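Local coordinates for protein probable thiosulfate sulfurtransferase (Thermus thermophilus, PDB 2EG4) that probably transfers sulfur from thiosulfate to cyanide and binds a zinc ion, at residues 28-33 against 76-81. Sequence-based numbering, arbitrary orientation.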
loop_
_atom_site.group_PDB
_atom_site.type_symbol
_atom_site.label_atom_id
_atom_site.label_comp_id
_atom_site.label_asym_id
_atom_site.label_seq_id
_atom_site.Cartn_x
_atom_site.Cartn_y
_atom_site.Cartn_z
ATOM N N HIS B 28 13.047 -11.251 0.459
ATOM C CA HIS B 28 11.660 -11.582 0.772
ATOM C C HIS B 28 11.109 -10.551 1.758
ATOM O O HIS B 28 11.756 -10.244 2.762
ATOM C CB HIS B 28 11.581 -12.991 1.364
ATOM C CG HIS B 28 10.220 -13.365 1.862
ATOM N ND1 HIS B 28 9.720 -12.918 3.065
ATOM C CD2 HIS B 28 9.256 -14.148 1.322
ATOM C CE1 HIS B 28 8.507 -13.410 3.247
ATOM N NE2 HIS B 28 8.202 -14.161 2.203
ATOM N N LEU B 29 9.926 -10.010 1.469
ATOM C CA LEU B 29 9.317 -9.005 2.341
ATOM C C LEU B 29 7.816 -8.864 2.116
ATOM O O LEU B 29 7.352 -8.758 0.979
ATOM C CB LEU B 29 9.995 -7.646 2.136
ATOM C CG LEU B 29 9.491 -6.469 2.980
ATOM C CD1 LEU B 29 9.782 -6.724 4.472
ATOM C CD2 LEU B 29 10.187 -5.198 2.546
ATOM N N ASP B 30 7.070 -8.853 3.214
ATOM C CA ASP B 30 5.618 -8.732 3.182
ATOM C C ASP B 30 5.175 -7.880 4.372
ATOM O O ASP B 30 5.105 -8.365 5.500
ATOM C CB ASP B 30 4.987 -10.124 3.268
ATOM C CG ASP B 30 3.519 -10.135 2.886
ATOM O OD1 ASP B 30 2.756 -9.252 3.349
ATOM O OD2 ASP B 30 3.120 -11.044 2.130
ATOM N N LEU B 31 4.882 -6.612 4.122
ATOM C CA LEU B 31 4.460 -5.708 5.183
ATOM C C LEU B 31 2.948 -5.696 5.364
ATOM O O LEU B 31 2.311 -4.641 5.421
ATOM C CB LEU B 31 4.978 -4.304 4.887
ATOM C CG LEU B 31 6.505 -4.265 4.833
ATOM C CD1 LEU B 31 6.989 -2.910 4.357
ATOM C CD2 LEU B 31 7.062 -4.573 6.227
ATOM N N SER B 32 2.381 -6.890 5.492
ATOM C CA SER B 32 0.942 -7.050 5.652
ATOM C C SER B 32 0.267 -6.446 6.890
ATOM O O SER B 32 -0.326 -5.368 6.836
ATOM C CB SER B 32 0.593 -8.539 5.577
ATOM O OG SER B 32 -0.807 -8.745 5.683
ATOM N N ALA B 33 0.360 -7.167 8.000
ATOM C CA ALA B 33 -0.274 -6.798 9.264
ATOM C C ALA B 33 -0.092 -5.407 9.881
ATOM O O ALA B 33 -1.076 -4.786 10.286
ATOM C CB ALA B 33 0.066 -7.857 10.312
ATOM N N CYS B 76 1.258 -4.648 -3.171
ATOM C CA CYS B 76 1.015 -3.205 -3.147
ATOM C C CYS B 76 1.194 -2.541 -1.778
ATOM O O CYS B 76 1.788 -1.476 -1.681
ATOM C CB CYS B 76 -0.388 -2.895 -3.688
ATOM S SG CYS B 76 -0.644 -3.296 -5.447
ATOM N N ARG B 77 0.691 -3.137 -0.705
ATOM C CA ARG B 77 0.896 -2.449 0.568
ATOM C C ARG B 77 2.396 -2.420 0.859
ATOM O O ARG B 77 2.911 -1.446 1.408
ATOM C CB ARG B 77 0.126 -3.121 1.703
ATOM C CG ARG B 77 0.463 -4.551 1.881
ATOM C CD ARG B 77 -0.145 -5.090 3.156
ATOM N NE ARG B 77 0.071 -6.524 3.216
ATOM C CZ ARG B 77 -0.816 -7.444 2.858
ATOM N NH1 ARG B 77 -2.023 -7.098 2.411
ATOM N NH2 ARG B 77 -0.473 -8.722 2.932
ATOM N N THR B 78 3.110 -3.457 0.437
ATOM C CA THR B 78 4.554 -3.513 0.652
ATOM C C THR B 78 5.278 -2.464 -0.207
ATOM O O THR B 78 6.159 -1.743 0.270
ATOM C CB THR B 78 5.115 -4.914 0.337
ATOM O OG1 THR B 78 4.479 -5.883 1.186
ATOM C CG2 THR B 78 6.620 -4.949 0.558
ATOM N N ALA B 79 4.900 -2.370 -1.475
ATOM C CA ALA B 79 5.511 -1.376 -2.339
ATOM C C ALA B 79 5.161 0.016 -1.810
ATOM O O ALA B 79 5.964 0.958 -1.918
ATOM C CB ALA B 79 4.998 -1.544 -3.786
ATOM N N PHE B 80 3.963 0.151 -1.249
ATOM C CA PHE B 80 3.523 1.426 -0.713
ATOM C C PHE B 80 4.445 1.924 0.405
ATOM O O PHE B 80 4.781 3.100 0.455
ATOM C CB PHE B 80 2.101 1.348 -0.172
ATOM C CG PHE B 80 1.578 2.664 0.302
ATOM C CD1 PHE B 80 1.105 3.604 -0.602
ATOM C CD2 PHE B 80 1.624 3.004 1.656
ATOM C CE1 PHE B 80 0.693 4.853 -0.169
ATOM C CE2 PHE B 80 1.213 4.254 2.094
ATOM C CZ PHE B 80 0.747 5.184 1.182
ATOM N N PHE B 81 4.846 1.031 1.305
ATOM C CA PHE B 81 5.720 1.439 2.399
ATOM C C PHE B 81 7.096 1.870 1.899
ATOM O O PHE B 81 7.613 2.900 2.328
ATOM C CB PHE B 81 5.852 0.313 3.436
ATOM C CG PHE B 81 4.749 0.310 4.460
ATOM C CD1 PHE B 81 4.686 1.301 5.429
ATOM C CD2 PHE B 81 3.745 -0.650 4.418
ATOM C CE1 PHE B 81 3.626 1.341 6.342
ATOM C CE2 PHE B 81 2.682 -0.625 5.323
ATOM C CZ PHE B 81 2.620 0.369 6.282
#
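In the first of the two rhodanese-like domains, the loop that leaves edge strand 27-28 is fastened to helix 73-84 where L31 meets T78 and F81, and D30 meets R77. The backbone N of L31 donates to T78 OG1 at 3.1 Å with an N-H...O angle of 161°. With OG1 anti to the carbonyl carbon (chi1 -60°), the T78 hydroxyl faces the loop and also bonds R74 O one turn back. A threonine suits this place: its hydroxyl joins helix to loop, while its methyl CG2 lies 4.1 Å from L29 CG. L31, the centre of an inverse gamma turn, points its side chain at the helix. A branched apolar side chain suits it, CD1 reaching F81 CB at 3.5 Å and CB lying 3.9 Å from F81 CD2, the two side chains crossing at a slant. R77 runs extended from CG to NE past the L31 carbonyl, its CD 3.4 Å from L31 O. Its NH1 bonds A195 O in the second domain. The place of NH2 is less sure, and its salt bridge to D30 OD1 is long at 3.3 Å, with carboxylate and guanidinium planes 34° apart. A methionine in place of R77 would probably leave the A195 carbonyl without this donor and the D30 carboxylate without its cationic mate across the contact. The arrangement belongs to the alpha/beta rhodanese fold, a parallel sheet of strand order 2-1-3-4 flanked by helices, here in tandem.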